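Local coordinates for protein beta-galactosidase (Geobacillus stearothermophilus, PDB 4OIF) that probably hydrolyses terminal non-reducing beta-D-galactose residues of beta-D-galactosides, as a zinc-containing, trimeric enzyme of glycoside hydrolase family 42, at residues A[129-138]-A[234-245]; A[90-98]-A[115-123]. One frame throughout, in Å; residues are numbered along the deposited sequence.

Both contacts belong to the TIM-barrel part of the chain and lie on the same side of its centre, their own centres about 16 Å apart. Interaction 2 comes first along the chain: it joins the residues that follow strand 83-87, with the start of helix 95-100, to the loop that runs on into helix 127-144. Interaction 1 then packs that helix against helix 218-246. The two meet directly, since Ser90 OG reaches Glu239 OE1, Ser90 O receives Tyr129 OH, and the His122 ring packs against Tyr129 and Phe235. The helix pair is thereby tied to a loop carrying the zinc ligand Cys123 and the predicted substrate-binding residue Arg119.

Interaction 1: A[129-138]-A[234-245]; sequences YREKTQHINR and SFFENEIVPLRE
Asn137 ND2 spends both its hydrogens on Glu239, giving one to the carboxylate oxygen OE2 at 2.7 Å and the other to the backbone O at 3.0 Å. The first bond is almost straight, 175° at the hydrogen, and uses the anti lone pair of OE2; the second comes from above the carbonyl plane. A carboxamide suits this place because one nitrogen can hold side chain and main chain of the same residue. The other carboxylate oxygen, OE1, is hydrogen-bonded to Ser90 OG and Tyr159 OH. These residues join helices 127-144 and 218-246 of the TIM barrel, nearly parallel here, with axes 24° apart and 7.8 Å at closest approach. Near the start of helix 127-144, Arg130 sends NH1 to Ser234 OG, midway along helix 218-246, at 2.9 Å and in the guanidinium plane, while NH2 also reaches Phe124 O. The rims of Tyr129 and Phe235 meet beside it. Gln134, extended with CG anti to the backbone N (chi1 -166°), carries NE2 to Asn238 O at 3.0 Å. Pro242, at the kink of its helix, lays CB over the centre of the Arg138 guanidinium, whose edge makes a weak salt bridge, NH1 to Glu245 OE1 at 3.3 Å.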
loop_
_atom_site.group_PDB
_atom_site.type_symbol
_atom_site.label_atom_id
_atom_site.label_comp_id
_atom_site.label_asym_id
_atom_site.label_seq_id
_atom_site.Cartn_x
_atom_site.Cartn_y
_atom_site.Cartn_z
ATOM N N TYR A 129 27.319 8.367 22.660
ATOM C CA TYR A 129 27.718 7.622 21.483
ATOM C C TYR A 129 28.883 8.319 20.776
ATOM O O TYR A 129 29.795 7.661 20.260
ATOM C CB TYR A 129 26.540 7.422 20.526
ATOM C CG TYR A 129 26.805 6.273 19.604
ATOM C CD1 TYR A 129 27.098 5.010 20.116
ATOM C CD2 TYR A 129 26.812 6.445 18.228
ATOM C CE1 TYR A 129 27.369 3.948 19.282
ATOM C CE2 TYR A 129 27.078 5.383 17.383
ATOM C CZ TYR A 129 27.358 4.140 17.914
ATOM O OH TYR A 129 27.616 3.082 17.070
ATOM N N ARG A 130 28.861 9.647 20.775
ATOM C CA ARG A 130 29.965 10.429 20.226
ATOM C C ARG A 130 31.273 10.118 20.954
ATOM O O ARG A 130 32.318 9.887 20.318
ATOM C CB ARG A 130 29.639 11.927 20.290
ATOM C CG ARG A 130 28.708 12.362 19.176
ATOM C CD ARG A 130 28.157 13.761 19.362
ATOM N NE ARG A 130 27.255 14.105 18.259
ATOM C CZ ARG A 130 27.579 14.902 17.243
ATOM N NH1 ARG A 130 28.781 15.462 17.195
ATOM N NH2 ARG A 130 26.695 15.152 16.285
ATOM N N GLU A 131 31.199 10.059 22.283
ATOM C CA GLU A 131 32.370 9.737 23.096
ATOM C C GLU A 131 32.869 8.291 22.946
ATOM O O GLU A 131 34.075 8.063 22.827
ATOM C CB GLU A 131 32.081 10.042 24.566
ATOM C CG GLU A 131 32.068 11.543 24.856
ATOM C CD GLU A 131 31.581 11.894 26.257
ATOM O OE1 GLU A 131 31.554 10.995 27.131
ATOM O OE2 GLU A 131 31.221 13.076 26.476
ATOM N N LYS A 132 31.963 7.319 22.945
ATOM C CA LYS A 132 32.385 5.929 22.829
ATOM C C LYS A 132 32.958 5.632 21.438
ATOM O O LYS A 132 33.994 4.932 21.323
ATOM C CB LYS A 132 31.226 4.991 23.156
ATOM C CG LYS A 132 30.761 5.075 24.615
ATOM C CD LYS A 132 30.981 3.766 25.361
ATOM C CE LYS A 132 30.681 3.907 26.856
ATOM N NZ LYS A 132 31.687 4.741 27.602
ATOM N N THR A 133 32.328 6.177 20.393
ATOM C CA THR A 133 32.853 5.954 19.055
ATOM C C THR A 133 34.183 6.681 18.892
ATOM O O THR A 133 35.141 6.117 18.352
ATOM C CB THR A 133 31.870 6.398 17.953
ATOM O OG1 THR A 133 31.574 7.788 18.101
ATOM C CG2 THR A 133 30.580 5.586 18.026
ATOM N N GLN A 134 34.270 7.922 19.366
ATOM C CA GLN A 134 35.556 8.595 19.269
ATOM C C GLN A 134 36.644 7.826 20.013
ATOM O O GLN A 134 37.770 7.735 19.544
ATOM C CB GLN A 134 35.496 10.017 19.796
ATOM C CG GLN A 134 36.738 10.804 19.388
ATOM C CD GLN A 134 36.861 12.149 20.068
ATOM O OE1 GLN A 134 37.490 12.269 21.119
ATOM N NE2 GLN A 134 36.284 13.174 19.456
ATOM N N HIS A 135 36.306 7.251 21.163
ATOM C CA HIS A 135 37.312 6.561 21.965
ATOM C C HIS A 135 37.807 5.269 21.310
ATOM O O HIS A 135 39.020 5.008 21.240
ATOM C CB HIS A 135 36.770 6.246 23.353
ATOM C CG HIS A 135 37.759 5.540 24.226
ATOM N ND1 HIS A 135 38.978 6.091 24.563
ATOM C CD2 HIS A 135 37.730 4.311 24.797
ATOM C CE1 HIS A 135 39.648 5.241 25.319
ATOM N NE2 HIS A 135 38.911 4.154 25.479
ATOM N N ILE A 136 36.883 4.442 20.838
ATOM C CA ILE A 136 37.346 3.244 20.165
ATOM C C ILE A 136 38.099 3.610 18.862
ATOM O O ILE A 136 39.077 2.949 18.487
ATOM C CB ILE A 136 36.192 2.274 19.894
ATOM C CG1 ILE A 136 36.748 0.916 19.477
ATOM C CG2 ILE A 136 35.216 2.829 18.869
ATOM C CD1 ILE A 136 35.744 -0.188 19.619
ATOM N N ASN A 137 37.689 4.682 18.193
ATOM C CA ASN A 137 38.461 5.136 17.050
ATOM C C ASN A 137 39.881 5.451 17.481
ATOM O O ASN A 137 40.851 5.070 16.813
ATOM C CB ASN A 137 37.814 6.348 16.407
ATOM C CG ASN A 137 36.529 5.998 15.707
ATOM O OD1 ASN A 137 36.045 4.875 15.818
ATOM N ND2 ASN A 137 35.961 6.953 14.995
ATOM N N ARG A 138 40.005 6.096 18.636
ATOM C CA ARG A 138 41.323 6.404 19.168
ATOM C C ARG A 138 42.151 5.147 19.464
ATOM O O ARG A 138 43.325 5.102 19.127
ATOM C CB ARG A 138 41.202 7.256 20.417
ATOM C CG ARG A 138 42.530 7.624 21.037
ATOM C CD ARG A 138 42.332 8.630 22.134
ATOM N NE ARG A 138 41.768 9.875 21.624
ATOM C CZ ARG A 138 42.493 10.832 21.054
ATOM N NH1 ARG A 138 43.807 10.678 20.925
ATOM N NH2 ARG A 138 41.907 11.939 20.614
ATOM N N SER A 234 28.846 16.577 11.611
ATOM C CA SER A 234 29.388 16.844 12.945
ATOM C C SER A 234 29.754 15.539 13.685
ATOM O O SER A 234 30.831 15.451 14.316
ATOM C CB SER A 234 28.387 17.670 13.762
ATOM O OG SER A 234 28.634 17.586 15.157
ATOM N N PHE A 235 28.875 14.533 13.593
ATOM C CA PHE A 235 29.172 13.225 14.177
ATOM C C PHE A 235 30.424 12.634 13.557
ATOM O O PHE A 235 31.275 12.067 14.254
ATOM C CB PHE A 235 28.007 12.255 13.993
ATOM C CG PHE A 235 28.183 10.940 14.717
ATOM C CD1 PHE A 235 28.918 9.903 14.150
ATOM C CD2 PHE A 235 27.590 10.730 15.960
ATOM C CE1 PHE A 235 29.081 8.687 14.822
ATOM C CE2 PHE A 235 27.740 9.513 16.633
ATOM C CZ PHE A 235 28.492 8.491 16.060
ATOM N N PHE A 236 30.518 12.752 12.237
ATOM C CA PHE A 236 31.686 12.265 11.510
ATOM C C PHE A 236 32.999 12.925 11.983
ATOM O O PHE A 236 34.016 12.257 12.178
ATOM C CB PHE A 236 31.484 12.505 10.012
ATOM C CG PHE A 236 32.747 12.457 9.208
ATOM C CD1 PHE A 236 33.214 11.253 8.697
ATOM C CD2 PHE A 236 33.462 13.619 8.944
ATOM C CE1 PHE A 236 34.384 11.201 7.945
ATOM C CE2 PHE A 236 34.635 13.575 8.193
ATOM C CZ PHE A 236 35.098 12.365 7.694
ATOM N N GLU A 237 32.965 14.241 12.132
ATOM C CA GLU A 237 34.124 15.015 12.530
ATOM C C GLU A 237 34.551 14.568 13.907
ATOM O O GLU A 237 35.754 14.353 14.196
ATOM C CB GLU A 237 33.795 16.511 12.512
ATOM C CG GLU A 237 33.676 17.090 11.111
ATOM C CD GLU A 237 35.034 17.175 10.410
ATOM O OE1 GLU A 237 36.055 17.159 11.142
ATOM O OE2 GLU A 237 35.087 17.264 9.150
ATOM N N ASN A 238 33.540 14.389 14.750
ATOM C CA ASN A 238 33.802 13.864 16.065
ATOM C C ASN A 238 34.502 12.521 16.007
ATOM O O ASN A 238 35.452 12.286 16.759
ATOM C CB ASN A 238 32.529 13.720 16.875
ATOM C CG ASN A 238 32.819 13.288 18.280
ATOM O OD1 ASN A 238 33.225 14.106 19.098
ATOM N ND2 ASN A 238 32.641 12.000 18.570
ATOM N N GLU A 239 34.018 11.644 15.127
ATOM C CA GLU A 239 34.655 10.341 14.912
ATOM C C GLU A 239 36.125 10.502 14.544
ATOM O O GLU A 239 36.980 9.813 15.086
ATOM C CB GLU A 239 33.957 9.542 13.802
ATOM C CG GLU A 239 32.724 8.770 14.225
ATOM C CD GLU A 239 32.632 7.419 13.535
ATOM O OE1 GLU A 239 31.651 7.174 12.804
ATOM O OE2 GLU A 239 33.556 6.603 13.714
ATOM N N ILE A 240 36.418 11.407 13.618
ATOM C CA ILE A 240 37.743 11.422 13.026
ATOM C C ILE A 240 38.765 12.246 13.783
ATOM O O ILE A 240 39.930 12.258 13.391
ATOM C CB ILE A 240 37.713 11.945 11.601
ATOM C CG1 ILE A 240 37.360 13.436 11.604
ATOM C CG2 ILE A 240 36.752 11.109 10.750
ATOM C CD1 ILE A 240 37.444 14.112 10.238
ATOM N N VAL A 241 38.359 12.944 14.843
ATOM C CA VAL A 241 39.378 13.665 15.627
ATOM C C VAL A 241 40.695 12.869 15.897
ATOM O O VAL A 241 41.795 13.338 15.548
ATOM C CB VAL A 241 38.804 14.155 16.972
ATOM C CG1 VAL A 241 39.936 14.547 17.920
ATOM C CG2 VAL A 241 37.874 15.326 16.732
ATOM N N PRO A 242 40.597 11.654 16.472
ATOM C CA PRO A 242 41.858 10.949 16.757
ATOM C C PRO A 242 42.540 10.422 15.500
ATOM O O PRO A 242 43.745 10.176 15.480
ATOM C CB PRO A 242 41.416 9.788 17.646
ATOM C CG PRO A 242 40.017 9.503 17.198
ATOM C CD PRO A 242 39.421 10.852 16.863
ATOM N N LEU A 243 41.760 10.235 14.449
ATOM C CA LEU A 243 42.329 9.807 13.190
ATOM C C LEU A 243 43.221 10.919 12.636
ATOM O O LEU A 243 44.284 10.659 12.088
ATOM C CB LEU A 243 41.222 9.431 12.203
ATOM C CG LEU A 243 40.685 7.998 12.241
ATOM C CD1 LEU A 243 40.413 7.483 13.649
ATOM C CD2 LEU A 243 39.433 7.909 11.390
ATOM N N ARG A 244 42.802 12.165 12.799
ATOM C CA ARG A 244 43.631 13.274 12.344
ATOM C C ARG A 244 44.829 13.457 13.258
ATOM O O ARG A 244 45.943 13.711 12.785
ATOM C CB ARG A 244 42.840 14.575 12.281
ATOM C CG ARG A 244 41.742 14.594 11.229
ATOM C CD ARG A 244 42.273 14.237 9.854
ATOM N NE ARG A 244 41.418 14.778 8.797
ATOM C CZ ARG A 244 41.488 14.414 7.522
ATOM N NH1 ARG A 244 42.367 13.494 7.125
ATOM N NH2 ARG A 244 40.663 14.960 6.645
ATOM N N GLU A 245 44.604 13.346 14.568
ATOM C CA GLU A 245 45.722 13.519 15.492
ATOM C C GLU A 245 46.816 12.484 15.256
ATOM O O GLU A 245 47.986 12.820 15.103
ATOM C CB GLU A 245 45.262 13.427 16.946
ATOM C CG GLU A 245 44.524 14.642 17.457
ATOM C CD GLU A 245 44.113 14.498 18.914
ATOM O OE1 GLU A 245 44.679 13.621 19.622
ATOM O OE2 GLU A 245 43.221 15.268 19.341
HETATM O O HOH W 1 30.523 16.043 19.650
HETATM O O HOH W 2 31.361 10.376 16.997
HETATM O O HOH W 3 33.266 4.356 15.421
#

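Interaction 2: A[90-98]-A[115-123]; sequences SGARPAWLS and LHGGRHNHC. With ZN (zinc ion), chain D.
Arg93 runs antiparallel to the His116 side chain, its guanidinium plane turned 62° from the imidazole, where the turn leading into helix 95-100 meets the loop before helix 127-144 of the TIM-barrel domain. In the conformer described here, one of two modelled, the arginine chain folds back from CB, bent at chi2 (-85°) and chi3 (76°), which turns CD and NE alongside the imidazole; NE lies 3.5 Å from His116 CE1. His116 ND1 sits over the centre of one guanidinium face. At the tip NH2 gives Gly117 O a hydrogen bond of 2.9 Å within the guanidinium plane, and NH1 donates to a water that in turn donates to Asn121 O. Gly117 O takes a second bond, from Asn121 ND2, on the opposite face of its carbonyl. Glycine fits here because a side chain would press on the preceding carbonyl. His116 in turn rests one ring face on Ala95 CA and pairs ND1 with Ser98 OG at 2.8 Å. Gly118 O bonds His198 of the second subunit, and Arg119 packs on Trp196 of that subunit. His120 N donates to Gly91 O at 2.7 Å. Cys123 SG binds zinc at 2.5 Å, with Cys163, Cys165 and Cys168.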
loop_
_atom_site.group_PDB
_atom_site.type_symbol
_atom_site.label_atom_id
_atom_site.label_comp_id
_atom_site.label_asym_id
_atom_site.label_seq_id
_atom_site.Cartn_x
_atom_site.Cartn_y
_atom_site.Cartn_z
ATOM N N SER A 90 31.379 2.400 14.134
ATOM C CA SER A 90 30.159 3.084 14.585
ATOM C C SER A 90 28.890 2.645 13.836
ATOM O O SER A 90 27.783 2.882 14.309
ATOM C CB SER A 90 30.323 4.599 14.459
ATOM O OG SER A 90 30.558 4.969 13.114
ATOM N N GLY A 91 29.056 2.006 12.682
ATOM C CA GLY A 91 27.938 1.476 11.918
ATOM C C GLY A 91 26.978 0.556 12.662
ATOM O O GLY A 91 25.810 0.465 12.300
ATOM N N ALA A 92 27.451 -0.127 13.697
ATOM C CA ALA A 92 26.565 -0.963 14.511
ATOM C C ALA A 92 27.065 -1.134 15.949
ATOM O O ALA A 92 28.066 -1.825 16.195
ATOM C CB ALA A 92 26.377 -2.335 13.856
ATOM N N ARG A 93 26.357 -0.533 16.901
ATOM C CA ARG A 93 26.758 -0.583 18.303
ATOM C C ARG A 93 26.410 -1.950 18.905
ATOM O O ARG A 93 25.411 -2.566 18.527
ATOM C CB ARG A 93 26.097 0.573 19.085
ATOM C CG ARG A 93 24.736 0.274 19.767
ATOM C CD ARG A 93 23.516 0.439 18.862
ATOM N NE ARG A 93 23.357 -0.666 17.910
ATOM C CZ ARG A 93 22.309 -0.822 17.094
ATOM N NH1 ARG A 93 21.305 0.048 17.114
ATOM N NH2 ARG A 93 22.262 -1.849 16.255
ATOM N N PRO A 94 27.239 -2.440 19.836
ATOM C CA PRO A 94 26.936 -3.712 20.513
ATOM C C PRO A 94 25.651 -3.656 21.348
ATOM O O PRO A 94 25.227 -2.567 21.745
ATOM C CB PRO A 94 28.159 -3.928 21.408
ATOM C CG PRO A 94 29.255 -3.121 20.742
ATOM C CD PRO A 94 28.571 -1.922 20.194
ATOM N N ALA A 95 25.039 -4.809 21.613
ATOM C CA ALA A 95 23.820 -4.841 22.416
ATOM C C ALA A 95 24.029 -4.318 23.860
ATOM O O ALA A 95 23.091 -3.729 24.461
ATOM C CB ALA A 95 23.258 -6.238 22.436
ATOM N N TRP A 96 25.237 -4.492 24.417
ATOM C CA TRP A 96 25.474 -4.012 25.789
ATOM C C TRP A 96 25.343 -2.503 25.825
ATOM O O TRP A 96 24.787 -1.941 26.772
ATOM C CB TRP A 96 26.841 -4.456 26.371
ATOM C CG TRP A 96 28.102 -4.133 25.590
ATOM C CD1 TRP A 96 28.822 -4.998 24.818
ATOM C CD2 TRP A 96 28.812 -2.889 25.552
ATOM N NE1 TRP A 96 29.913 -4.368 24.281
ATOM C CE2 TRP A 96 29.934 -3.072 24.715
ATOM C CE3 TRP A 96 28.607 -1.635 26.138
ATOM C CZ2 TRP A 96 30.838 -2.048 24.439
ATOM C CZ3 TRP A 96 29.504 -0.618 25.864
ATOM C CH2 TRP A 96 30.605 -0.829 25.023
ATOM N N LEU A 97 25.810 -1.861 24.761
ATOM C CA LEU A 97 25.817 -0.409 24.688
ATOM C C LEU A 97 24.406 0.162 24.630
ATOM O O LEU A 97 24.079 1.073 25.373
ATOM C CB LEU A 97 26.631 0.050 23.482
ATOM C CG LEU A 97 27.317 1.410 23.633
ATOM C CD1 LEU A 97 28.553 1.486 22.738
ATOM C CD2 LEU A 97 26.362 2.573 23.357
ATOM N N SER A 98 23.576 -0.363 23.739
ATOM C CA SER A 98 22.177 0.030 23.710
ATOM C C SER A 98 21.546 -0.214 25.080
ATOM O O SER A 98 20.767 0.608 25.564
ATOM C CB SER A 98 21.400 -0.738 22.627
ATOM O OG SER A 98 21.944 -0.522 21.333
ATOM N N LEU A 115 13.876 0.022 19.543
ATOM C CA LEU A 115 14.651 -0.908 20.345
ATOM C C LEU A 115 15.991 -1.108 19.670
ATOM O O LEU A 115 16.189 -0.700 18.534
ATOM C CB LEU A 115 13.935 -2.245 20.491
ATOM C CG LEU A 115 12.449 -2.182 20.818
ATOM C CD1 LEU A 115 11.874 -3.589 20.846
ATOM C CD2 LEU A 115 12.227 -1.453 22.141
ATOM N N HIS A 116 16.907 -1.744 20.376
ATOM C CA HIS A 116 18.165 -2.151 19.795
ATOM C C HIS A 116 18.005 -3.106 18.605
ATOM O O HIS A 116 17.149 -3.993 18.610
ATOM C CB HIS A 116 19.015 -2.825 20.852
ATOM C CG HIS A 116 20.234 -3.475 20.298
ATOM N ND1 HIS A 116 21.308 -2.755 19.830
ATOM C CD2 HIS A 116 20.538 -4.777 20.103
ATOM C CE1 HIS A 116 22.235 -3.586 19.396
ATOM N NE2 HIS A 116 21.791 -4.820 19.548
ATOM N N GLY A 117 18.848 -2.935 17.595
ATOM C CA GLY A 117 18.895 -3.873 16.491
ATOM C C GLY A 117 19.302 -3.220 15.192
ATOM O O GLY A 117 19.551 -2.016 15.156
ATOM N N GLY A 118 19.362 -4.015 14.123
ATOM C CA GLY A 118 19.720 -3.511 12.810
ATOM C C GLY A 118 21.082 -2.854 12.839
ATOM O O GLY A 118 21.986 -3.327 13.530
ATOM N N ARG A 119 21.219 -1.753 12.107
ATOM C CA ARG A 119 22.485 -1.046 11.979
ATOM C C ARG A 119 22.257 0.359 11.459
ATOM O O ARG A 119 21.158 0.689 11.007
ATOM C CB ARG A 119 23.424 -1.782 11.027
ATOM C CG ARG A 119 22.892 -1.813 9.610
ATOM C CD ARG A 119 23.857 -2.461 8.644
ATOM N NE ARG A 119 23.425 -2.280 7.265
ATOM C CZ ARG A 119 24.178 -2.566 6.208
ATOM N NH1 ARG A 119 25.387 -3.075 6.381
ATOM N NH2 ARG A 119 23.716 -2.361 4.981
ATOM N N HIS A 120 23.315 1.167 11.499
ATOM C CA HIS A 120 23.316 2.508 10.912
ATOM C C HIS A 120 22.305 3.420 11.596
ATOM O O HIS A 120 21.895 4.426 11.010
ATOM C CB HIS A 120 22.990 2.479 9.407
ATOM C CG HIS A 120 23.903 1.625 8.583
ATOM N ND1 HIS A 120 23.615 1.284 7.277
ATOM C CD2 HIS A 120 25.091 1.042 8.869
ATOM C CE1 HIS A 120 24.589 0.537 6.791
ATOM N NE2 HIS A 120 25.496 0.370 7.738
ATOM N N ASN A 121 21.891 3.084 12.816
ATOM C CA ASN A 121 20.695 3.721 13.349
ATOM C C ASN A 121 20.856 4.264 14.775
ATOM O O ASN A 121 19.984 4.113 15.632
ATOM C CB ASN A 121 19.532 2.737 13.270
ATOM C CG ASN A 121 19.862 1.401 13.914
ATOM O OD1 ASN A 121 20.895 1.255 14.582
ATOM N ND2 ASN A 121 18.975 0.425 13.739
ATOM N N HIS A 122 21.985 4.913 15.004
ATOM C CA HIS A 122 22.250 5.602 16.257
ATOM C C HIS A 122 21.687 7.023 16.255
ATOM O O HIS A 122 21.571 7.651 15.204
ATOM C CB HIS A 122 23.746 5.671 16.484
ATOM C CG HIS A 122 24.466 6.444 15.423
ATOM N ND1 HIS A 122 24.745 5.918 14.176
ATOM C CD2 HIS A 122 24.947 7.711 15.417
ATOM C CE1 HIS A 122 25.384 6.824 13.456
ATOM N NE2 HIS A 122 25.520 7.919 14.185
ATOM N N CYS A 123 21.357 7.525 17.437
ATOM C CA CYS A 123 21.067 8.940 17.621
ATOM C C CYS A 123 22.323 9.753 17.298
ATOM O O CYS A 123 23.376 9.531 17.902
ATOM C CB CYS A 123 20.584 9.195 19.064
ATOM S SG CYS A 123 20.637 10.936 19.632
HETATM ZN ZN ZN D . 18.505 11.888 18.893
HETATM O O HOH W 4 25.120 3.098 13.634
HETATM O O HOH W 5 21.287 2.635 17.891
#